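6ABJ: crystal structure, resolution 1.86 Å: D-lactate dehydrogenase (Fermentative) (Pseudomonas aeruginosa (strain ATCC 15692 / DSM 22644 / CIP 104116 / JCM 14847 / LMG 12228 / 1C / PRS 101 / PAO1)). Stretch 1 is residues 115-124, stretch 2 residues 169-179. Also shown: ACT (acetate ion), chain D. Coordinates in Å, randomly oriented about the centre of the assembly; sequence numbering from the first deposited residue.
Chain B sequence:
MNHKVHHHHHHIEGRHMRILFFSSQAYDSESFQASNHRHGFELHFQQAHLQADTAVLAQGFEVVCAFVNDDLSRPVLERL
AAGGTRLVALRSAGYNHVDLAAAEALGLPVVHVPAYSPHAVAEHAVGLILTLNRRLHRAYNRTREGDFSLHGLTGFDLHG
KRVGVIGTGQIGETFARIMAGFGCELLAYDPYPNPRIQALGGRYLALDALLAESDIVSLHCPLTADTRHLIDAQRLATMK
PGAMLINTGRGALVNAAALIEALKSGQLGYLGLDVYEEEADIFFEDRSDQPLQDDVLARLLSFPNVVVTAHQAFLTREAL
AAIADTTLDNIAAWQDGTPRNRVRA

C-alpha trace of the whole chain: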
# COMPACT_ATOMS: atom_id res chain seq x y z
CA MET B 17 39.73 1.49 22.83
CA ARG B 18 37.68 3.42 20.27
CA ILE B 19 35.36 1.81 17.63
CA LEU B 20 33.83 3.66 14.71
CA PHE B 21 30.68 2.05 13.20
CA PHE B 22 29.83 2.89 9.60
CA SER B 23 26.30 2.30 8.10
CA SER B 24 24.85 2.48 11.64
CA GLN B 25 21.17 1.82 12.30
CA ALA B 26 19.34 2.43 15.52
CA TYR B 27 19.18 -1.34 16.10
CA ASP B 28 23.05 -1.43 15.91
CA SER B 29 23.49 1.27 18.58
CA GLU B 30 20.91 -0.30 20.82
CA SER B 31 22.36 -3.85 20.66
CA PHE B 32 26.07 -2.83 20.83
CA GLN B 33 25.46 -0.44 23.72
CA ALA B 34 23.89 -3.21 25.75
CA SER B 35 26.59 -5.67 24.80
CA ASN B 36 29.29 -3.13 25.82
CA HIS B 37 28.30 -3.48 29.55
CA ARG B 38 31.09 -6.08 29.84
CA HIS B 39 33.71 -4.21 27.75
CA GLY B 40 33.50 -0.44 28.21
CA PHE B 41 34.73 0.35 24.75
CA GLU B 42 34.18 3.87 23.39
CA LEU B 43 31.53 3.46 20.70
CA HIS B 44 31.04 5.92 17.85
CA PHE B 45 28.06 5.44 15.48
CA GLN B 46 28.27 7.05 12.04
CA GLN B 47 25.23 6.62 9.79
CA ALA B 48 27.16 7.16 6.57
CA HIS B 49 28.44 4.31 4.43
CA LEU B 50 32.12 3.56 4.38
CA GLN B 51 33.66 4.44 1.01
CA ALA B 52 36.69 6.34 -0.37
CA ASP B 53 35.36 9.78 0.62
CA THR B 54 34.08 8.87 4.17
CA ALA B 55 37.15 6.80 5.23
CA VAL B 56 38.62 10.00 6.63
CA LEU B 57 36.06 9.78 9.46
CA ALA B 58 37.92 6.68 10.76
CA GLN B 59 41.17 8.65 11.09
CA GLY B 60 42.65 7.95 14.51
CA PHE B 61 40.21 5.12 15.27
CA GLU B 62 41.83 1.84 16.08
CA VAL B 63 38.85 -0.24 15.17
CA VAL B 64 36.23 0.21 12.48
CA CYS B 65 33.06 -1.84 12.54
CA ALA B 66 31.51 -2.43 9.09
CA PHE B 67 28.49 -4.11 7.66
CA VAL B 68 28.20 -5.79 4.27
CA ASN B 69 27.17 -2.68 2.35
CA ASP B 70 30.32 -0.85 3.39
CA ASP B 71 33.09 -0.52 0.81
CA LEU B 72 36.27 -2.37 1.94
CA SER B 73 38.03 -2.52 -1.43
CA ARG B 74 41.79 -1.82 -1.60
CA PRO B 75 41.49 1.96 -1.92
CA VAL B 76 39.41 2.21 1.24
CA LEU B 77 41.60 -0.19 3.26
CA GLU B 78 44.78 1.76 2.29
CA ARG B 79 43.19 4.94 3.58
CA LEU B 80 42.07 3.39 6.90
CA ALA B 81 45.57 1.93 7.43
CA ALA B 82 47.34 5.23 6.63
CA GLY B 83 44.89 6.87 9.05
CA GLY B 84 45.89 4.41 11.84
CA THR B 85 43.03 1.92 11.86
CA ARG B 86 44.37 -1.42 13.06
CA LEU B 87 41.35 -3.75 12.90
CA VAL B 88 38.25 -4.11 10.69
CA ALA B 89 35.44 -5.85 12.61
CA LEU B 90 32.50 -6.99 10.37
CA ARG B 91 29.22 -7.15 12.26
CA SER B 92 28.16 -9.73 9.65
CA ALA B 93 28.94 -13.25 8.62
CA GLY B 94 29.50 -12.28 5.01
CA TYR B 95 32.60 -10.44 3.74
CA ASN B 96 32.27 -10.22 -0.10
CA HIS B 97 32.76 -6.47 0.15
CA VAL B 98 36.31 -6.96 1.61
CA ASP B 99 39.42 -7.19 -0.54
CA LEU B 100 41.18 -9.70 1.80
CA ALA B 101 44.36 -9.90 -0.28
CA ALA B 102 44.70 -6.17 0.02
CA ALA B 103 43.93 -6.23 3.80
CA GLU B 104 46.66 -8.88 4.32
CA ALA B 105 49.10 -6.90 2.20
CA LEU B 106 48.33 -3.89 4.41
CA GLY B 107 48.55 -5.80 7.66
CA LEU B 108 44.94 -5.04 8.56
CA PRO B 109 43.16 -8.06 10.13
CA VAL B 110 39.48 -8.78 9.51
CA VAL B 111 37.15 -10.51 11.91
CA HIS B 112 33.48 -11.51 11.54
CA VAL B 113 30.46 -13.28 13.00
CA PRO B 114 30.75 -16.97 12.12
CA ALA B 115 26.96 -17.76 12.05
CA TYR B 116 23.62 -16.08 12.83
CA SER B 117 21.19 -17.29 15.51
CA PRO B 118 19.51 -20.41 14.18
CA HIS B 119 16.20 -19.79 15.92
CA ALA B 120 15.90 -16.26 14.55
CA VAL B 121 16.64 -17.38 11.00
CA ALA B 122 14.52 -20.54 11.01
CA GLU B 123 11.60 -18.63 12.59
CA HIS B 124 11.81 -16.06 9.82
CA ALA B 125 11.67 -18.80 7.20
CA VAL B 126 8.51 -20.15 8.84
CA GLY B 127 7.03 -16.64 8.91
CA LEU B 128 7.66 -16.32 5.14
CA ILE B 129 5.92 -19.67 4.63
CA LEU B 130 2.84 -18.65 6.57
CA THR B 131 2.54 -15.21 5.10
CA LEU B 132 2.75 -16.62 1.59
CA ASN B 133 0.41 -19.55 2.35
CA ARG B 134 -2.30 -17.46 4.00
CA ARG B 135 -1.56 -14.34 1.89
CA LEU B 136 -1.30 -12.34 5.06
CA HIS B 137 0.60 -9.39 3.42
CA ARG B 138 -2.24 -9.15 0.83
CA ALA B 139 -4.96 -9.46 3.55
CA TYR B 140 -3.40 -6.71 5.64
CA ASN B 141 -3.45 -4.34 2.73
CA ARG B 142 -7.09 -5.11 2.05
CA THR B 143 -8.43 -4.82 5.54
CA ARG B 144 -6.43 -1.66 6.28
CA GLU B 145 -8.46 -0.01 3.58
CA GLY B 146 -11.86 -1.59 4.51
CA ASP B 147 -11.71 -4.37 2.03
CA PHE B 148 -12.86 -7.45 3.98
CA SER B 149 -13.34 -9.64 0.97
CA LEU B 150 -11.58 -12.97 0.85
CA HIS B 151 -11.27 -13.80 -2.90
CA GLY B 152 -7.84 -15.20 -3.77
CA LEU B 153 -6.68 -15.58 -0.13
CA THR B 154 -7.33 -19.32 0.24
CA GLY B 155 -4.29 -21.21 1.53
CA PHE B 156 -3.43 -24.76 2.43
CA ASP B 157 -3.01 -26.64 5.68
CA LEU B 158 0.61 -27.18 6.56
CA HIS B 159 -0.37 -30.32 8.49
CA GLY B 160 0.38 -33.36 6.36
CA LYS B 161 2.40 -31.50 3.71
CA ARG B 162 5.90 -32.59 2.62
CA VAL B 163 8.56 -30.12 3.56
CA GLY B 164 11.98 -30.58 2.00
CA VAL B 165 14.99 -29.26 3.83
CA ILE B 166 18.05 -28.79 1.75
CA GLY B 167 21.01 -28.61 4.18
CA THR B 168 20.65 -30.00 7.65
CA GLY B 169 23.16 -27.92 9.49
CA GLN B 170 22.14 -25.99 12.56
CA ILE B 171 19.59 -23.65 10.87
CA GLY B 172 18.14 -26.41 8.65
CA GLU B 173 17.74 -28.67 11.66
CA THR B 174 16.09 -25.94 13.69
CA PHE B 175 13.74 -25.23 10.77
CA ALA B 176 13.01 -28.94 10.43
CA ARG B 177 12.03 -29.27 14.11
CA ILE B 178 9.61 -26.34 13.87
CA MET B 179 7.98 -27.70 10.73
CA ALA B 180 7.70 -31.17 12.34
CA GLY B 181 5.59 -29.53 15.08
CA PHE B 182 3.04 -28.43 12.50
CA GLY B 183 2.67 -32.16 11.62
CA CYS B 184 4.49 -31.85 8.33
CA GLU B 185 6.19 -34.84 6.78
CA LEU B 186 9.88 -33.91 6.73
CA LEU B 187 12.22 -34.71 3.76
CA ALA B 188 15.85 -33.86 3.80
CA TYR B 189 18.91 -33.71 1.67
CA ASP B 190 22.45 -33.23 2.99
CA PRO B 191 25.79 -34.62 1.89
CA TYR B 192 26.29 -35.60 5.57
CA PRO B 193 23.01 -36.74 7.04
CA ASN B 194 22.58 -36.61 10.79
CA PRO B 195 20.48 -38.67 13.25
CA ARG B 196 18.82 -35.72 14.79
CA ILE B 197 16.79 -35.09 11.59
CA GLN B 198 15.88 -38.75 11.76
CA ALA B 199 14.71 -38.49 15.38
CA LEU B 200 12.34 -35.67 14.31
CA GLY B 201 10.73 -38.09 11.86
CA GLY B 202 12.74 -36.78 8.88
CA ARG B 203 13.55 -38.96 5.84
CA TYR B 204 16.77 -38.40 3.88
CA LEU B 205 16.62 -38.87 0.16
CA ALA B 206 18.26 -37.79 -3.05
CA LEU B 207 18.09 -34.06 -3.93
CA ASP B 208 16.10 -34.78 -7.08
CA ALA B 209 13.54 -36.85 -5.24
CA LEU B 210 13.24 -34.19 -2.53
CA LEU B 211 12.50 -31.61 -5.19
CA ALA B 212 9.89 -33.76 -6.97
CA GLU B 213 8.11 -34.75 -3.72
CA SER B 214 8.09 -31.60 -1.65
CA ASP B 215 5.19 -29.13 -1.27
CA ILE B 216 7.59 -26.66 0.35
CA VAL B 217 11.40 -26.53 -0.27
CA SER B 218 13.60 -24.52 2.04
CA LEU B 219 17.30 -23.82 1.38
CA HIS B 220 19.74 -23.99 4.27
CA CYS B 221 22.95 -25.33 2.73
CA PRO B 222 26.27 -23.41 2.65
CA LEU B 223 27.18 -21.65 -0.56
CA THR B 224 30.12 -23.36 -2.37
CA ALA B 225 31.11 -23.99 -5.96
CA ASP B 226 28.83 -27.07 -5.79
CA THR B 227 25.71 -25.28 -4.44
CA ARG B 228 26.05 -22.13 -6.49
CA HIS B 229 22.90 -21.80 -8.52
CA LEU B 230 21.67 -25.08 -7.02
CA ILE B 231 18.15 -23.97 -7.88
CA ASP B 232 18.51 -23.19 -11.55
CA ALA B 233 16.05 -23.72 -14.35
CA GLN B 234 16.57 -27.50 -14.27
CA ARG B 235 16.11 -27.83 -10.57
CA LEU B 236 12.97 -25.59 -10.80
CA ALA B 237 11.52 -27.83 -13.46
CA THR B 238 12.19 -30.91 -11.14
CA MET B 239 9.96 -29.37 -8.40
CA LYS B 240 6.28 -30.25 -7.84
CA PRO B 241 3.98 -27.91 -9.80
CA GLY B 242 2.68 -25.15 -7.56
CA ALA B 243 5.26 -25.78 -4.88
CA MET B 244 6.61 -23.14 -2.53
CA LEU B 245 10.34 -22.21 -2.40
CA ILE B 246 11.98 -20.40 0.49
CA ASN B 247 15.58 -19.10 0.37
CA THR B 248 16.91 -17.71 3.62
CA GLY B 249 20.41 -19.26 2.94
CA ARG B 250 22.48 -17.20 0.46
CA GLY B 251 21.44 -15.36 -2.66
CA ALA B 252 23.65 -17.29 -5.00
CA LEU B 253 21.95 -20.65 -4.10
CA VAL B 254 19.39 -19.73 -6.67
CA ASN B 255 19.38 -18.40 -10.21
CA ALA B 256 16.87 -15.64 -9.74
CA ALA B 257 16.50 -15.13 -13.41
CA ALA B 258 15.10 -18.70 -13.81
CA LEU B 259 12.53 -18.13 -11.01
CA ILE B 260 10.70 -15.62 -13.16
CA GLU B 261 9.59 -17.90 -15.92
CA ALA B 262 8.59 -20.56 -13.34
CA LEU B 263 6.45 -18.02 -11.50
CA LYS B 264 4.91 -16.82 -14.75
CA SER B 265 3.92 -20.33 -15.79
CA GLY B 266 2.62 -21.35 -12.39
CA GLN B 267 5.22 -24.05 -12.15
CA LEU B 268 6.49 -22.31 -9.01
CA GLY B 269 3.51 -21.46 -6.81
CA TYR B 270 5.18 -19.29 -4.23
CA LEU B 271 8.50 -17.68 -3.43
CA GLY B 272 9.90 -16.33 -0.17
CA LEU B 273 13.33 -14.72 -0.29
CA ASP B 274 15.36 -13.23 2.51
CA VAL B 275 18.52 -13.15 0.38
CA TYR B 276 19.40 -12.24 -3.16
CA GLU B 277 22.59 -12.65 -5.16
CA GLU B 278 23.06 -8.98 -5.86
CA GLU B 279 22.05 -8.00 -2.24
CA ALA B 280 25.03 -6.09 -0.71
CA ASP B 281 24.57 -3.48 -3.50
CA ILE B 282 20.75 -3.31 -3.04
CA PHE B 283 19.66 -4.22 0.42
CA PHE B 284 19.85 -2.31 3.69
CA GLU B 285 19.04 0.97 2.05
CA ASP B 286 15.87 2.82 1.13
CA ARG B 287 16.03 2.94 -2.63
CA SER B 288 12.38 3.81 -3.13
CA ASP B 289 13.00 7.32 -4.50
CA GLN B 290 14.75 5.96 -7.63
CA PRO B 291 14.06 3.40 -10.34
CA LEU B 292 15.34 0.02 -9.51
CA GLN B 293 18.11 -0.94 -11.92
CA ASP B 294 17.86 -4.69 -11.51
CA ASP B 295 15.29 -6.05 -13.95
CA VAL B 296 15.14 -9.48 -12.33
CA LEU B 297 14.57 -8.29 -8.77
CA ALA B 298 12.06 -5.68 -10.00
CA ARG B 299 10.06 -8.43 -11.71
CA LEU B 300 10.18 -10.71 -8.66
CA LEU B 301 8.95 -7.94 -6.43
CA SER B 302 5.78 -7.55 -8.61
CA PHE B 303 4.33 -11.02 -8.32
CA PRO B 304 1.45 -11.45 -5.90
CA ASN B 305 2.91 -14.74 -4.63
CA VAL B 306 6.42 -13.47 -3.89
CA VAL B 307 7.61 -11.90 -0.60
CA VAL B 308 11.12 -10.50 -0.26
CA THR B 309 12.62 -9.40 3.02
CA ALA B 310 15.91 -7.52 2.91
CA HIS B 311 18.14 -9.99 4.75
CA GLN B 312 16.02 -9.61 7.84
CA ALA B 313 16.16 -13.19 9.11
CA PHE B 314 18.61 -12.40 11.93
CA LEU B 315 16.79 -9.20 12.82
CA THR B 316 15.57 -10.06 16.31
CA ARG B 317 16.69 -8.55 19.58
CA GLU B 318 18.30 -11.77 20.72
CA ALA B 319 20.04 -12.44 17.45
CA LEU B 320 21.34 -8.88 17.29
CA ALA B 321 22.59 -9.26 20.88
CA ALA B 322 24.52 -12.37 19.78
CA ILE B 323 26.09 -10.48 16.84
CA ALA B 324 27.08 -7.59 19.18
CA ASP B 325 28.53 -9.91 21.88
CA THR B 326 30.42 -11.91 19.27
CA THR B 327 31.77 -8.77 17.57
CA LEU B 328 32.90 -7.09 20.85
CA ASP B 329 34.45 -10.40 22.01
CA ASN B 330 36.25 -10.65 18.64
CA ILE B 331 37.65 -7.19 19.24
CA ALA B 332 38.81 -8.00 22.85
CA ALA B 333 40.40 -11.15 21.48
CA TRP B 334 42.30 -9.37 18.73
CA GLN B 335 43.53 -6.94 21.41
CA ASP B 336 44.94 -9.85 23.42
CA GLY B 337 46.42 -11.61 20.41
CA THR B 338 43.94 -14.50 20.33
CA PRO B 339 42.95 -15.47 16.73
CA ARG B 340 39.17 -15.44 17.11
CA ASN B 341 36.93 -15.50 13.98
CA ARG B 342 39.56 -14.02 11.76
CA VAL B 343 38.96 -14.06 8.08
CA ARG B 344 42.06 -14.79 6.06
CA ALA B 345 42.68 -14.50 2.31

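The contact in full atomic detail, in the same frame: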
# COMPACT_ATOMS: atom_id res chain seq x y z
N ALA B 115 28.31 -17.21 12.36
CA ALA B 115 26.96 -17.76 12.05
C ALA B 115 25.91 -16.93 12.79
O ALA B 115 26.16 -16.47 13.88
CB ALA B 115 26.85 -19.18 12.52
N TYR B 116 24.71 -16.76 12.19
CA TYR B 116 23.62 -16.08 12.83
C TYR B 116 22.80 -17.05 13.65
O TYR B 116 22.84 -18.26 13.40
CB TYR B 116 22.72 -15.44 11.76
CG TYR B 116 23.42 -14.36 10.95
CD1 TYR B 116 23.98 -13.26 11.57
CD2 TYR B 116 23.55 -14.46 9.56
CE1 TYR B 116 24.61 -12.27 10.84
CE2 TYR B 116 24.22 -13.48 8.85
CZ TYR B 116 24.74 -12.39 9.50
OH TYR B 116 25.39 -11.40 8.80
N SER B 117 22.12 -16.53 14.67
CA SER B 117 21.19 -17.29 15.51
C SER B 117 20.25 -18.20 14.70
O SER B 117 19.46 -17.71 13.85
CB SER B 117 20.31 -16.30 16.27
OG SER B 117 19.16 -16.91 16.84
N PRO B 118 20.29 -19.50 14.99
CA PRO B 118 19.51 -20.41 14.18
C PRO B 118 18.03 -20.29 14.46
O PRO B 118 17.26 -20.44 13.52
CB PRO B 118 20.04 -21.80 14.59
CG PRO B 118 20.71 -21.59 15.93
CD PRO B 118 21.23 -20.21 15.90
N HIS B 119 17.62 -20.02 15.69
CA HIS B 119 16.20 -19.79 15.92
C HIS B 119 15.65 -18.57 15.19
O HIS B 119 14.56 -18.64 14.62
CB HIS B 119 15.87 -19.71 17.40
CG HIS B 119 16.02 -21.02 18.08
ND1 HIS B 119 15.09 -22.02 17.95
CD2 HIS B 119 17.02 -21.52 18.85
CE1 HIS B 119 15.49 -23.09 18.63
NE2 HIS B 119 16.66 -22.80 19.19
N ALA B 120 16.37 -17.47 15.23
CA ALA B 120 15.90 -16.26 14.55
C ALA B 120 15.69 -16.52 13.07
O ALA B 120 14.63 -16.15 12.51
CB ALA B 120 16.85 -15.11 14.75
N VAL B 121 16.68 -17.15 12.43
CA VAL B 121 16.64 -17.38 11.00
C VAL B 121 15.58 -18.42 10.61
O VAL B 121 14.81 -18.21 9.67
CB VAL B 121 18.05 -17.71 10.42
CG1 VAL B 121 17.97 -17.93 8.90
CG2 VAL B 121 19.00 -16.54 10.68
N ALA B 122 15.48 -19.51 11.35
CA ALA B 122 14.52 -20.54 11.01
C ALA B 122 13.05 -20.02 11.25
O ALA B 122 12.16 -20.35 10.49
CB ALA B 122 14.78 -21.79 11.82
N GLU B 123 12.87 -19.25 12.30
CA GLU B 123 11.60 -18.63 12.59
C GLU B 123 11.15 -17.71 11.43
O GLU B 123 9.97 -17.69 11.05
CB GLU B 123 11.60 -17.96 13.94
CG GLU B 123 11.60 -18.98 15.09
CD GLU B 123 11.70 -18.33 16.46
OE1 GLU B 123 11.47 -17.12 16.56
OE2 GLU B 123 12.05 -19.06 17.44
N HIS B 124 12.10 -16.97 10.89
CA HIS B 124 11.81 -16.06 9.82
C HIS B 124 11.39 -16.83 8.56
O HIS B 124 10.45 -16.44 7.90
CB HIS B 124 13.00 -15.22 9.51
CG HIS B 124 12.67 -14.08 8.58
ND1 HIS B 124 12.09 -12.92 9.01
CD2 HIS B 124 12.91 -13.90 7.26
CE1 HIS B 124 11.94 -12.08 8.00
NE2 HIS B 124 12.44 -12.65 6.92
N GLY B 169 22.45 -28.64 8.47
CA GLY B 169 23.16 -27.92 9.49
C GLY B 169 22.29 -27.35 10.56
O GLY B 169 21.11 -27.65 10.67
N GLN B 170 22.87 -26.52 11.42
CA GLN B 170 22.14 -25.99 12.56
C GLN B 170 20.77 -25.26 12.17
O GLN B 170 19.77 -25.43 12.81
CB GLN B 170 23.03 -25.02 13.31
CG GLN B 170 23.86 -25.67 14.40
CD GLN B 170 23.72 -24.84 15.66
OE1 GLN B 170 23.38 -25.36 16.72
NE2 GLN B 170 23.89 -23.51 15.52
N ILE B 171 20.80 -24.41 11.19
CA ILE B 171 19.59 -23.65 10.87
C ILE B 171 18.57 -24.62 10.24
O ILE B 171 17.40 -24.64 10.64
CB ILE B 171 19.89 -22.45 9.96
CG1 ILE B 171 20.85 -21.47 10.64
CG2 ILE B 171 18.57 -21.70 9.69
CD1 ILE B 171 21.37 -20.35 9.76
N GLY B 172 19.03 -25.44 9.31
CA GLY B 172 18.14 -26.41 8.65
C GLY B 172 17.49 -27.33 9.64
O GLY B 172 16.30 -27.67 9.54
N GLU B 173 18.27 -27.79 10.62
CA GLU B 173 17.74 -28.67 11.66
C GLU B 173 16.70 -27.95 12.51
O GLU B 173 15.66 -28.53 12.88
CB GLU B 173 18.90 -29.22 12.55
CG GLU B 173 18.37 -30.07 13.69
CD GLU B 173 19.45 -30.46 14.76
OE1 GLU B 173 20.65 -30.51 14.41
OE2 GLU B 173 19.04 -30.72 15.90
N THR B 174 16.99 -26.73 12.88
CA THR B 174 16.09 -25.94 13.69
C THR B 174 14.78 -25.72 12.94
O THR B 174 13.68 -25.86 13.49
CB THR B 174 16.73 -24.58 14.03
OG1 THR B 174 18.04 -24.79 14.61
CG2 THR B 174 15.86 -23.77 15.00
N PHE B 175 14.91 -25.35 11.66
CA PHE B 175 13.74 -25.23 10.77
C PHE B 175 12.97 -26.55 10.71
O PHE B 175 11.71 -26.61 10.80
CB PHE B 175 14.25 -24.81 9.39
CG PHE B 175 13.17 -24.79 8.33
CD1 PHE B 175 12.29 -23.75 8.29
CD2 PHE B 175 13.00 -25.86 7.45
CE1 PHE B 175 11.27 -23.71 7.30
CE2 PHE B 175 11.97 -25.85 6.48
CZ PHE B 175 11.13 -24.75 6.41
N ALA B 176 13.69 -27.64 10.52
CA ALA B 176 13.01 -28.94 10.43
C ALA B 176 12.20 -29.25 11.68
O ALA B 176 11.05 -29.74 11.58
CB ALA B 176 14.02 -30.05 10.13
N ARG B 177 12.74 -28.97 12.87
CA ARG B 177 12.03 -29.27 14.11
C ARG B 177 10.76 -28.44 14.23
O ARG B 177 9.68 -28.91 14.66
CB ARG B 177 12.95 -28.99 15.37
CG ARG B 177 12.28 -29.25 16.72
CD ARG B 177 13.26 -29.70 17.85
NE ARG B 177 14.58 -29.13 17.61
CZ ARG B 177 15.66 -29.78 17.17
NH1 ARG B 177 15.65 -31.06 16.97
NH2 ARG B 177 16.77 -29.10 16.91
N ILE B 178 10.84 -27.17 13.85
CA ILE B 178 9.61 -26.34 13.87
C ILE B 178 8.58 -26.91 12.93
O ILE B 178 7.44 -27.04 13.31
CB ILE B 178 9.90 -24.90 13.47
CG1 ILE B 178 10.82 -24.24 14.49
CG2 ILE B 178 8.60 -24.11 13.46
CD1 ILE B 178 11.41 -22.93 14.02
N MET B 179 8.98 -27.26 11.70
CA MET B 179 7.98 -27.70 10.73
C MET B 179 7.38 -29.09 11.12
O MET B 179 6.18 -29.35 10.86
CB MET B 179 8.52 -27.74 9.30
CG MET B 179 8.98 -26.39 8.76
SD MET B 179 7.63 -25.15 8.84
CE MET B 179 6.55 -25.77 7.56
C ACT D . 25.58 -11.07 5.41
O ACT D . 25.89 -11.29 4.22
OXT ACT D . 26.03 -11.75 6.36
CH3 ACT D . 24.62 -9.95 5.71

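The helices beginning at Pro-118 and Gln-170 cross at 54°, their axes approaching to 8.5 Å, and are held together by packing alone: no hydrogen bond or salt bridge links the stretches, which bury 461 Å² between them. At the centre, Ala-122 acts as a knob, its methyl group sitting among Ile-171, Thr-174, Phe-175 and Ile-178. Its CB lies 3.6 Å from Phe-175 N and 3.9 Å from Phe-175 CB, so the small side chain reaches the opposing backbone, and the CA atoms of Ala-122 and Phe-175 are only 4.8 Å apart. That amide is already bonded to Ile-171 O within its own helix and presents no unmet polar demand to the methyl. Phe-175 itself points sideways, its ring edge near Ala-122 O.

Around this knob the branched side chains extend the apolar packing. Ile-171 lies along the first turn of the other helix, with CG2 3.9 Å from Val-121 CG1 and CG1 4.0 Å from Pro-118 CB. Farther along, Ile-178 CD1 closes the hole, 4.2 Å from Ala-122 CB and 4.1 Å from Glu-123 CG; the latter contact uses the aliphatic part of a side chain whose carboxylate is bonded elsewhere in the structure.

Pro-118 suits the first turn of its helix, where its lack of an amide hydrogen costs no helical bond, and its ring faces the neighbouring helix. Pro-118 CB approaches Thr-174 OG1 to 3.6 Å, but that hydroxyl donates to Gln-170 O (2.6 Å between OG1 and O), leaving the threonine methyl to pack: Thr-174 CG2 is 3.9 Å from Ala-122 CB and 3.5 Å from His-119 ND1. At the exposed margin, Gln-170 NE2 comes within 3.7 Å of Pro-118 CG. Just before the helix, Ser-117 turns away from the contact and caps its own helix, OG accepting from Ala-120 N at 3.3 Å.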